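Local coordinates for kinectin 1 (Kinesin receptor) (Legionella pneumophila, PDB 4MU6), which is a Legionella effector (LegC3) of unknown function, represented by its N-terminal, largely helical coiled-coil domain, at residues P109-E114 and Q174-Q179; K19-D24 and P43-S48; Q71-Q76 and I212-T217. One frame throughout, in Å; residues are numbered along the deposited sequence.

In the fold
The three contacts are spread along one very elongated, all-helical chain whose radius of gyration is 44 Å. Contact 2 comes first in sequence and joins helix 10-22 to the start of helix 43-105. Contact 3 takes up the same long helix further on and pairs it with the end of helix 158-217; the chain between its segments contains contact 1, where helix 108-127 meets an earlier part of helix 158-217. Contacts 1 and 2 lie on opposite sides of the chain's centre, their own centres 97 Å apart, while contact 3 is only 9 Å from that centre. Long helices, rather than a compact core, therefore connect the three sites.

Contact 1. Residues P109-E114 and Q174-Q179; sequences PTQISE and QSLFEQ
L176 lies against Q111 and I112, and F177 turns a ring face to I112, where helix 108-127 passes helix 158-217. The two short helical segments run nearly antiparallel, at 167°, with their axes 9.9 Å apart, which allows direct side-chain packing. Along 174-179 the first residue to reach across is L176. Its CB meets I112 CG1 at 3.8 Å, the two side chains sliding past one another in opposite directions. L176 CD1 fits between the start of I112 and Q111 CB, 3.8 Å from the latter, and L176 CD2 packs against the amide, 3.6 Å from Q111 OE1. Glutamine suits this margin because its methylene carbons can cover a leucine while the amide stays near the partly exposed border. F177 follows, and its ring bends round toward the partner helix: a chi1 of -84°, CG beside the backbone N, carries it there although the CB does not point that way. I112 CD1 sits over the centre of one ring face, 3.9 Å from the F177 ring centroid and 11° off the normal: a CH-pi contact. Isoleucine reaches it through the long CG1-CD1 branch. Further along, Q179 touches I108, extending the pairing beyond these segments. No hydrogen bond joins the two segments, so their attraction is dispersion and hydrophobic burial, centred on buried I112 and L176, with Q111 and F177 flanking them.

Contact 2. Residues K19-D24 and P43-S48; sequences KQFLAD and PWIHSS
F21 and I45 are the closest backbone positions here, their CA atoms 7.0 Å apart where helix 10-22, near its C-terminal end, meets the first turn of helix 43-105. Proline suits position 43 because a first-turn residue need not donate an intrahelical N-H; P43 O accepts from both S47 N and S47 OG, which approach from opposite faces of the carbonyl plane. F21 carries the contact from its side. Its CG stands anti to the backbone N (chi1 179°), which lays the ring across I45; I45 CD1 rests over one face in a CH-pi contact, displaced toward the rim and 3.7 Å from F21 CG. The branched isoleucine can do this while its side chain also touches H17 and I18 of helix 10-22, and N259 and F263 of helix 227-273. W44 comes at the edge of the F21 ring, with W44 CD1 in its plane and 3.5 Å from F21 CD2. The F21 ring and the five-membered ring of W44 are inclined at 45°, an oblique aromatic pair. Tryptophan suits this outer position, offering a broad apolar surface at an exposed border. No hydrogen bond links the segments; van der Waals, CH-pi and aromatic contacts, with burial of I45, make up the contact.

Contact 3. Residues Q71-Q76 and I212-T217; sequences QSYKAQ and IGYNST
Near the middle of the elongated domain, helix 43-105, in a part predicted to be coiled coil, faces the C-terminal end of helix 158-217, and Y73 bridges the gap to Y214 and N215. The nearest CA atoms, those of Y73 and Y214, are 9.7 Å apart, a separation that large side chains can span. Y73 extends its CG opposite the backbone N and so projects across to the other helix. Y73 CE2 packs 3.7 Å from Y214 CD2, the rings forming an oblique pair, tilted 31° to each other with centroids 5.3 Å apart. Tyrosine suits both places by combining an aromatic surface with a polar tip: Y214 OH bonds to Q70 NE2, whereas Y73 OH accepts from N215 ND2 at 2.9 Å. That bond is nearly straight, 163° at the hydrogen, and lies close to the amide plane of N215, although the amide stands at 71° to the Y73 ring. Asparagine is short enough to turn its amide onto the hydroxyl at this exposed border. I221, in the loop after the helix, touches both tyrosines. The result is an interhelical aromatic pair flanked by hydrogen bonds, joining a helix end to the side of a long helix within an elongated, all-helical coiled-coil domain.

Contact 1. Residues P109-E114 and Q174-Q179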
loop_
_atom_site.group_PDB
_atom_site.type_symbol
_atom_site.label_atom_id
_atom_site.label_comp_id
_atom_site.label_asym_id
_atom_site.label_seq_id
_atom_site.Cartn_x
_atom_site.Cartn_y
_atom_site.Cartn_z
ATOM N N PRO A 109 54.860 2.338 -0.062
ATOM C CA PRO A 109 56.090 1.643 -0.484
ATOM C C PRO A 109 57.290 2.574 -0.636
ATOM O O PRO A 109 58.408 2.189 -0.307
ATOM C CB PRO A 109 55.713 1.072 -1.849
ATOM C CG PRO A 109 54.252 0.870 -1.760
ATOM C CD PRO A 109 53.723 1.992 -0.933
ATOM N N THR A 110 57.062 3.786 -1.124
ATOM C CA THR A 110 58.133 4.779 -1.182
ATOM C C THR A 110 58.656 5.157 0.216
ATOM O O THR A 110 59.868 5.184 0.448
ATOM C CB THR A 110 57.678 6.023 -1.936
ATOM O OG1 THR A 110 57.460 5.669 -3.303
ATOM C CG2 THR A 110 58.724 7.130 -1.857
ATOM N N GLN A 111 57.736 5.429 1.137
ATOM C CA GLN A 111 58.081 5.785 2.507
ATOM C C GLN A 111 58.877 4.672 3.170
ATOM O O GLN A 111 59.918 4.926 3.780
ATOM C CB GLN A 111 56.820 6.054 3.329
ATOM C CG GLN A 111 56.117 7.342 2.958
ATOM C CD GLN A 111 54.710 7.428 3.535
ATOM O OE1 GLN A 111 53.797 6.688 3.130
ATOM N NE2 GLN A 111 54.532 8.327 4.494
ATOM N N ILE A 112 58.374 3.445 3.061
ATOM C CA ILE A 112 59.060 2.304 3.634
ATOM C C ILE A 112 60.486 2.191 3.099
ATOM O O ILE A 112 61.423 2.015 3.867
ATOM C CB ILE A 112 58.282 1.010 3.396
ATOM C CG1 ILE A 112 57.064 0.991 4.317
ATOM C CG2 ILE A 112 59.184 -0.208 3.656
ATOM C CD1 ILE A 112 55.999 -0.021 3.922
ATOM N N SER A 113 60.637 2.321 1.782
ATOM C CA SER A 113 61.947 2.292 1.139
ATOM C C SER A 113 62.862 3.383 1.693
ATOM O O SER A 113 64.001 3.112 2.068
ATOM C CB SER A 113 61.788 2.444 -0.377
ATOM O OG SER A 113 62.972 2.938 -0.973
ATOM N N GLU A 114 62.339 4.604 1.765
ATOM C CA GLU A 114 63.033 5.751 2.351
ATOM C C GLU A 114 63.494 5.502 3.791
ATOM O O GLU A 114 64.660 5.727 4.132
ATOM C CB GLU A 114 62.130 6.993 2.324
ATOM C CG GLU A 114 61.957 7.653 0.963
ATOM C CD GLU A 114 60.932 8.790 0.986
ATOM O OE1 GLU A 114 60.039 8.774 1.864
ATOM O OE2 GLU A 114 61.014 9.701 0.129
ATOM N N GLN A 174 57.164 0.115 11.168
ATOM C CA GLN A 174 56.065 -0.699 11.667
ATOM C C GLN A 174 54.737 0.011 11.453
ATOM O O GLN A 174 53.747 -0.617 11.090
ATOM C CB GLN A 174 56.247 -1.043 13.146
ATOM C CG GLN A 174 56.879 -2.410 13.381
ATOM C CD GLN A 174 57.579 -2.515 14.738
ATOM O OE1 GLN A 174 57.254 -1.785 15.679
ATOM N NE2 GLN A 174 58.555 -3.419 14.835
ATOM N N SER A 175 54.734 1.323 11.658
ATOM C CA SER A 175 53.507 2.099 11.582
ATOM C C SER A 175 53.017 2.192 10.145
ATOM O O SER A 175 51.817 2.138 9.890
ATOM C CB SER A 175 53.721 3.501 12.154
ATOM O OG SER A 175 54.478 4.297 11.262
ATOM N N LEU A 176 53.956 2.323 9.211
ATOM C CA LEU A 176 53.633 2.342 7.794
ATOM C C LEU A 176 52.982 1.037 7.357
ATOM O O LEU A 176 51.996 1.052 6.618
ATOM C CB LEU A 176 54.887 2.625 6.969
ATOM C CG LEU A 176 55.375 4.073 7.086
ATOM C CD1 LEU A 176 56.846 4.210 6.650
ATOM C CD2 LEU A 176 54.474 4.982 6.271
ATOM N N PHE A 177 53.533 -0.089 7.807
ATOM C CA PHE A 177 52.957 -1.390 7.471
ATOM C C PHE A 177 51.550 -1.525 8.049
ATOM O O PHE A 177 50.674 -2.101 7.402
ATOM C CB PHE A 177 53.843 -2.557 7.928
ATOM C CG PHE A 177 54.961 -2.912 6.947
ATOM C CD1 PHE A 177 54.672 -3.466 5.704
ATOM C CD2 PHE A 177 56.296 -2.713 7.283
ATOM C CE1 PHE A 177 55.697 -3.793 4.803
ATOM C CE2 PHE A 177 57.329 -3.046 6.388
ATOM C CZ PHE A 177 57.029 -3.583 5.155
ATOM N N GLU A 178 51.341 -1.003 9.261
ATOM C CA GLU A 178 50.002 -0.962 9.846
ATOM C C GLU A 178 49.083 0.002 9.090
ATOM O O GLU A 178 47.885 -0.256 8.929
ATOM C CB GLU A 178 50.058 -0.551 11.315
ATOM C CG GLU A 178 48.727 -0.730 12.018
ATOM C CD GLU A 178 48.744 -0.270 13.466
ATOM O OE1 GLU A 178 49.837 0.078 13.968
ATOM O OE2 GLU A 178 47.659 -0.257 14.095
ATOM N N GLN A 179 49.647 1.119 8.638
ATOM C CA GLN A 179 48.887 2.089 7.866
ATOM C C GLN A 179 48.388 1.419 6.592
ATOM O O GLN A 179 47.229 1.603 6.176
ATOM C CB GLN A 179 49.754 3.299 7.513
ATOM C CG GLN A 179 48.987 4.430 6.844
ATOM C CD GLN A 179 48.043 5.140 7.812
ATOM O OE1 GLN A 179 48.468 5.642 8.852
ATOM N NE2 GLN A 179 46.757 5.183 7.470
#

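Contact 2. Residues K19-D24 and P43-S48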
loop_
_atom_site.group_PDB
_atom_site.type_symbol
_atom_site.label_atom_id
_atom_site.label_comp_id
_atom_site.label_asym_id
_atom_site.label_seq_id
_atom_site.Cartn_x
_atom_site.Cartn_y
_atom_site.Cartn_z
ATOM N N LYS A 19 -42.275 1.612 -6.602
ATOM C CA LYS A 19 -42.978 2.522 -7.496
ATOM C C LYS A 19 -42.650 2.232 -8.962
ATOM O O LYS A 19 -43.542 2.228 -9.818
ATOM C CB LYS A 19 -42.659 3.977 -7.142
ATOM C CG LYS A 19 -43.348 4.489 -5.878
ATOM C CD LYS A 19 -43.025 5.952 -5.660
ATOM C CE LYS A 19 -43.807 6.528 -4.503
ATOM N NZ LYS A 19 -44.074 7.982 -4.720
ATOM N N GLN A 20 -41.374 1.972 -9.245
ATOM C CA GLN A 20 -40.948 1.684 -10.610
ATOM C C GLN A 20 -41.629 0.418 -11.133
ATOM O O GLN A 20 -42.063 0.356 -12.286
ATOM C CB GLN A 20 -39.422 1.566 -10.689
ATOM C CG GLN A 20 -38.913 1.156 -12.054
ATOM C CD GLN A 20 -39.370 2.102 -13.141
ATOM O OE1 GLN A 20 -39.503 3.308 -12.919
ATOM N NE2 GLN A 20 -39.629 1.560 -14.326
ATOM N N PHE A 21 -41.735 -0.581 -10.264
ATOM C CA PHE A 21 -42.401 -1.830 -10.599
ATOM C C PHE A 21 -43.889 -1.593 -10.865
ATOM O O PHE A 21 -44.439 -2.098 -11.844
ATOM C CB PHE A 21 -42.209 -2.806 -9.444
ATOM C CG PHE A 21 -42.876 -4.145 -9.638
ATOM C CD1 PHE A 21 -44.185 -4.354 -9.218
ATOM C CD2 PHE A 21 -42.183 -5.201 -10.197
ATOM C CE1 PHE A 21 -44.792 -5.587 -9.369
ATOM C CE2 PHE A 21 -42.785 -6.436 -10.352
ATOM C CZ PHE A 21 -44.090 -6.627 -9.945
ATOM N N LEU A 22 -44.536 -0.820 -9.993
ATOM C CA LEU A 22 -45.961 -0.546 -10.136
ATOM C C LEU A 22 -46.265 0.465 -11.250
ATOM O O LEU A 22 -47.426 0.762 -11.519
ATOM C CB LEU A 22 -46.576 -0.116 -8.794
ATOM C CG LEU A 22 -46.635 -1.236 -7.744
ATOM C CD1 LEU A 22 -47.013 -0.732 -6.350
ATOM C CD2 LEU A 22 -47.582 -2.348 -8.188
ATOM N N ALA A 23 -45.227 0.986 -11.903
ATOM C CA ALA A 23 -45.424 1.830 -13.080
ATOM C C ALA A 23 -45.939 0.979 -14.228
ATOM O O ALA A 23 -46.479 1.490 -15.199
ATOM C CB ALA A 23 -44.137 2.521 -13.474
ATOM N N ASP A 24 -45.750 -0.331 -14.106
ATOM C CA ASP A 24 -46.267 -1.308 -15.061
ATOM C C ASP A 24 -47.807 -1.308 -15.068
ATOM O O ASP A 24 -48.454 -1.699 -14.101
ATOM C CB ASP A 24 -45.727 -2.694 -14.701
ATOM C CG ASP A 24 -45.883 -3.699 -15.820
ATOM O OD1 ASP A 24 -46.880 -3.632 -16.574
ATOM O OD2 ASP A 24 -44.998 -4.571 -15.937
ATOM N N PRO A 43 -40.048 -10.826 -5.500
ATOM C CA PRO A 43 -38.736 -11.263 -5.994
ATOM C C PRO A 43 -38.147 -10.342 -7.042
ATOM O O PRO A 43 -36.948 -10.088 -6.984
ATOM C CB PRO A 43 -39.025 -12.648 -6.587
ATOM C CG PRO A 43 -40.135 -13.162 -5.737
ATOM C CD PRO A 43 -41.023 -11.932 -5.523
ATOM N N TRP A 44 -38.954 -9.857 -7.981
ATOM C CA TRP A 44 -38.427 -8.932 -8.982
ATOM C C TRP A 44 -37.900 -7.650 -8.339
ATOM O O TRP A 44 -36.872 -7.118 -8.740
ATOM C CB TRP A 44 -39.484 -8.583 -10.029
ATOM C CG TRP A 44 -38.955 -7.656 -11.095
ATOM C CD1 TRP A 44 -38.981 -6.284 -11.086
ATOM C CD2 TRP A 44 -38.301 -8.037 -12.312
ATOM N NE1 TRP A 44 -38.391 -5.795 -12.230
ATOM C CE2 TRP A 44 -37.969 -6.848 -12.998
ATOM C CE3 TRP A 44 -37.960 -9.268 -12.885
ATOM C CZ2 TRP A 44 -37.322 -6.855 -14.233
ATOM C CZ3 TRP A 44 -37.314 -9.272 -14.117
ATOM C CH2 TRP A 44 -36.999 -8.073 -14.773
ATOM N N ILE A 45 -38.622 -7.153 -7.346
ATOM C CA ILE A 45 -38.263 -5.897 -6.705
ATOM C C ILE A 45 -37.044 -6.056 -5.791
ATOM O O ILE A 45 -36.139 -5.215 -5.781
ATOM C CB ILE A 45 -39.453 -5.322 -5.912
ATOM C CG1 ILE A 45 -40.642 -5.097 -6.851
ATOM C CG2 ILE A 45 -39.066 -4.023 -5.229
ATOM C CD1 ILE A 45 -41.965 -4.740 -6.141
ATOM N N HIS A 46 -37.019 -7.135 -5.023
ATOM C CA HIS A 46 -35.880 -7.374 -4.152
ATOM C C HIS A 46 -34.587 -7.590 -4.942
ATOM O O HIS A 46 -33.516 -7.168 -4.500
ATOM C CB HIS A 46 -36.110 -8.544 -3.201
ATOM C CG HIS A 46 -35.089 -8.610 -2.111
ATOM N ND1 HIS A 46 -34.822 -7.535 -1.289
ATOM C CD2 HIS A 46 -34.234 -9.590 -1.743
ATOM C CE1 HIS A 46 -33.861 -7.862 -0.444
ATOM N NE2 HIS A 46 -33.490 -9.105 -0.695
ATOM N N SER A 47 -34.697 -8.232 -6.105
ATOM C CA SER A 47 -33.582 -8.330 -7.044
ATOM C C SER A 47 -33.077 -6.960 -7.468
ATOM O O SER A 47 -31.877 -6.699 -7.383
ATOM C CB SER A 47 -33.958 -9.140 -8.285
ATOM O OG SER A 47 -34.006 -10.521 -7.988
ATOM N N SER A 48 -33.978 -6.078 -7.906
ATOM C CA SER A 48 -33.530 -4.759 -8.354
ATOM C C SER A 48 -32.925 -3.890 -7.227
ATOM O O SER A 48 -31.940 -3.189 -7.462
ATOM C CB SER A 48 -34.612 -4.018 -9.167
ATOM O OG SER A 48 -35.492 -3.261 -8.357
#

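Contact 3. Residues Q71-Q76 and I212-T217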
loop_
_atom_site.group_PDB
_atom_site.type_symbol
_atom_site.label_atom_id
_atom_site.label_comp_id
_atom_site.label_asym_id
_atom_site.label_seq_id
_atom_site.Cartn_x
_atom_site.Cartn_y
_atom_site.Cartn_z
ATOM N N GLN A 71 -2.422 7.108 -0.600
ATOM C CA GLN A 71 -1.622 7.304 0.595
ATOM C C GLN A 71 -0.324 6.479 0.530
ATOM O O GLN A 71 0.765 7.006 0.756
ATOM C CB GLN A 71 -2.420 6.923 1.842
ATOM C CG GLN A 71 -1.607 6.968 3.130
ATOM C CD GLN A 71 -1.500 8.361 3.728
ATOM O OE1 GLN A 71 -1.839 9.357 3.086
ATOM N NE2 GLN A 71 -1.039 8.433 4.980
ATOM N N SER A 72 -0.447 5.192 0.220
ATOM C CA SER A 72 0.712 4.307 0.197
ATOM C C SER A 72 1.673 4.680 -0.925
ATOM O O SER A 72 2.887 4.582 -0.769
ATOM C CB SER A 72 0.273 2.850 0.043
ATOM O OG SER A 72 -0.349 2.379 1.225
ATOM N N TYR A 73 1.118 5.090 -2.064
ATOM C CA TYR A 73 1.934 5.445 -3.209
ATOM C C TYR A 73 2.858 6.590 -2.845
ATOM O O TYR A 73 4.060 6.526 -3.104
ATOM C CB TYR A 73 1.055 5.845 -4.391
ATOM C CG TYR A 73 1.783 6.409 -5.593
ATOM C CD1 TYR A 73 2.042 7.772 -5.696
ATOM C CD2 TYR A 73 2.178 5.587 -6.646
ATOM C CE1 TYR A 73 2.678 8.303 -6.807
ATOM C CE2 TYR A 73 2.814 6.110 -7.769
ATOM C CZ TYR A 73 3.052 7.473 -7.836
ATOM O OH TYR A 73 3.694 8.012 -8.921
ATOM N N LYS A 74 2.279 7.629 -2.250
ATOM C CA LYS A 74 2.986 8.876 -1.959
ATOM C C LYS A 74 4.015 8.704 -0.845
ATOM O O LYS A 74 5.068 9.347 -0.848
ATOM C CB LYS A 74 1.985 9.970 -1.560
ATOM C CG LYS A 74 1.051 10.446 -2.692
ATOM C CD LYS A 74 -0.090 11.316 -2.149
ATOM C CE LYS A 74 -0.913 11.939 -3.272
ATOM N NZ LYS A 74 -2.145 12.638 -2.773
ATOM N N ALA A 75 3.680 7.860 0.125
ATOM C CA ALA A 75 4.544 7.646 1.270
ATOM C C ALA A 75 5.793 6.914 0.791
ATOM O O ALA A 75 6.909 7.285 1.144
ATOM C CB ALA A 75 3.816 6.859 2.346
ATOM N N GLN A 76 5.606 5.895 -0.042
ATOM C CA GLN A 76 6.749 5.175 -0.603
ATOM C C GLN A 76 7.621 6.055 -1.487
ATOM O O GLN A 76 8.853 5.926 -1.467
ATOM C CB GLN A 76 6.319 3.952 -1.405
ATOM C CG GLN A 76 7.502 3.148 -1.944
ATOM C CD GLN A 76 8.189 2.312 -0.871
ATOM O OE1 GLN A 76 7.572 1.432 -0.265
ATOM N NE2 GLN A 76 9.480 2.571 -0.646
ATOM N N ILE A 212 5.317 3.821 -13.586
ATOM C CA ILE A 212 4.931 4.105 -14.966
ATOM C C ILE A 212 3.655 3.348 -15.333
ATOM O O ILE A 212 2.758 3.901 -15.934
ATOM C CB ILE A 212 6.043 3.708 -15.964
ATOM C CG1 ILE A 212 7.311 4.548 -15.737
ATOM C CG2 ILE A 212 5.536 3.830 -17.384
ATOM C CD1 ILE A 212 7.138 6.026 -16.070
ATOM N N GLY A 213 3.583 2.075 -14.968
ATOM C CA GLY A 213 2.403 1.280 -15.241
ATOM C C GLY A 213 1.218 1.750 -14.415
ATOM O O GLY A 213 0.117 1.924 -14.940
ATOM N N TYR A 214 1.444 1.971 -13.122
ATOM C CA TYR A 214 0.358 2.392 -12.238
ATOM C C TYR A 214 -0.228 3.724 -12.674
ATOM O O TYR A 214 -1.447 3.886 -12.724
ATOM C CB TYR A 214 0.827 2.477 -10.781
ATOM C CG TYR A 214 -0.192 3.083 -9.830
ATOM C CD1 TYR A 214 -1.306 2.356 -9.410
ATOM C CD2 TYR A 214 -0.046 4.384 -9.358
ATOM C CE1 TYR A 214 -2.234 2.903 -8.538
ATOM C CE2 TYR A 214 -0.971 4.938 -8.477
ATOM C CZ TYR A 214 -2.057 4.191 -8.073
ATOM O OH TYR A 214 -2.972 4.736 -7.209
ATOM N N ASN A 215 0.639 4.682 -12.986
ATOM C CA ASN A 215 0.182 6.025 -13.312
ATOM C C ASN A 215 -0.585 6.101 -14.646
ATOM O O ASN A 215 -1.221 7.110 -14.941
ATOM C CB ASN A 215 1.356 7.007 -13.307
ATOM C CG ASN A 215 1.742 7.455 -11.908
ATOM O OD1 ASN A 215 0.895 7.640 -11.042
ATOM N ND2 ASN A 215 3.029 7.635 -11.687
ATOM N N SER A 216 -0.528 5.039 -15.449
ATOM C CA SER A 216 -1.290 5.018 -16.692
ATOM C C SER A 216 -2.546 4.128 -16.691
ATOM O O SER A 216 -3.504 4.442 -17.378
ATOM C CB SER A 216 -0.391 4.706 -17.896
ATOM O OG SER A 216 0.097 3.382 -17.855
ATOM N N THR A 217 -2.558 3.029 -15.939
ATOM C CA THR A 217 -3.751 2.165 -15.896
ATOM C C THR A 217 -4.504 2.210 -14.573
ATOM O O THR A 217 -5.688 1.905 -14.520
ATOM C CB THR A 217 -3.388 0.684 -16.058
ATOM O OG1 THR A 217 -2.446 0.335 -15.038
ATOM C CG2 THR A 217 -2.785 0.414 -17.413
#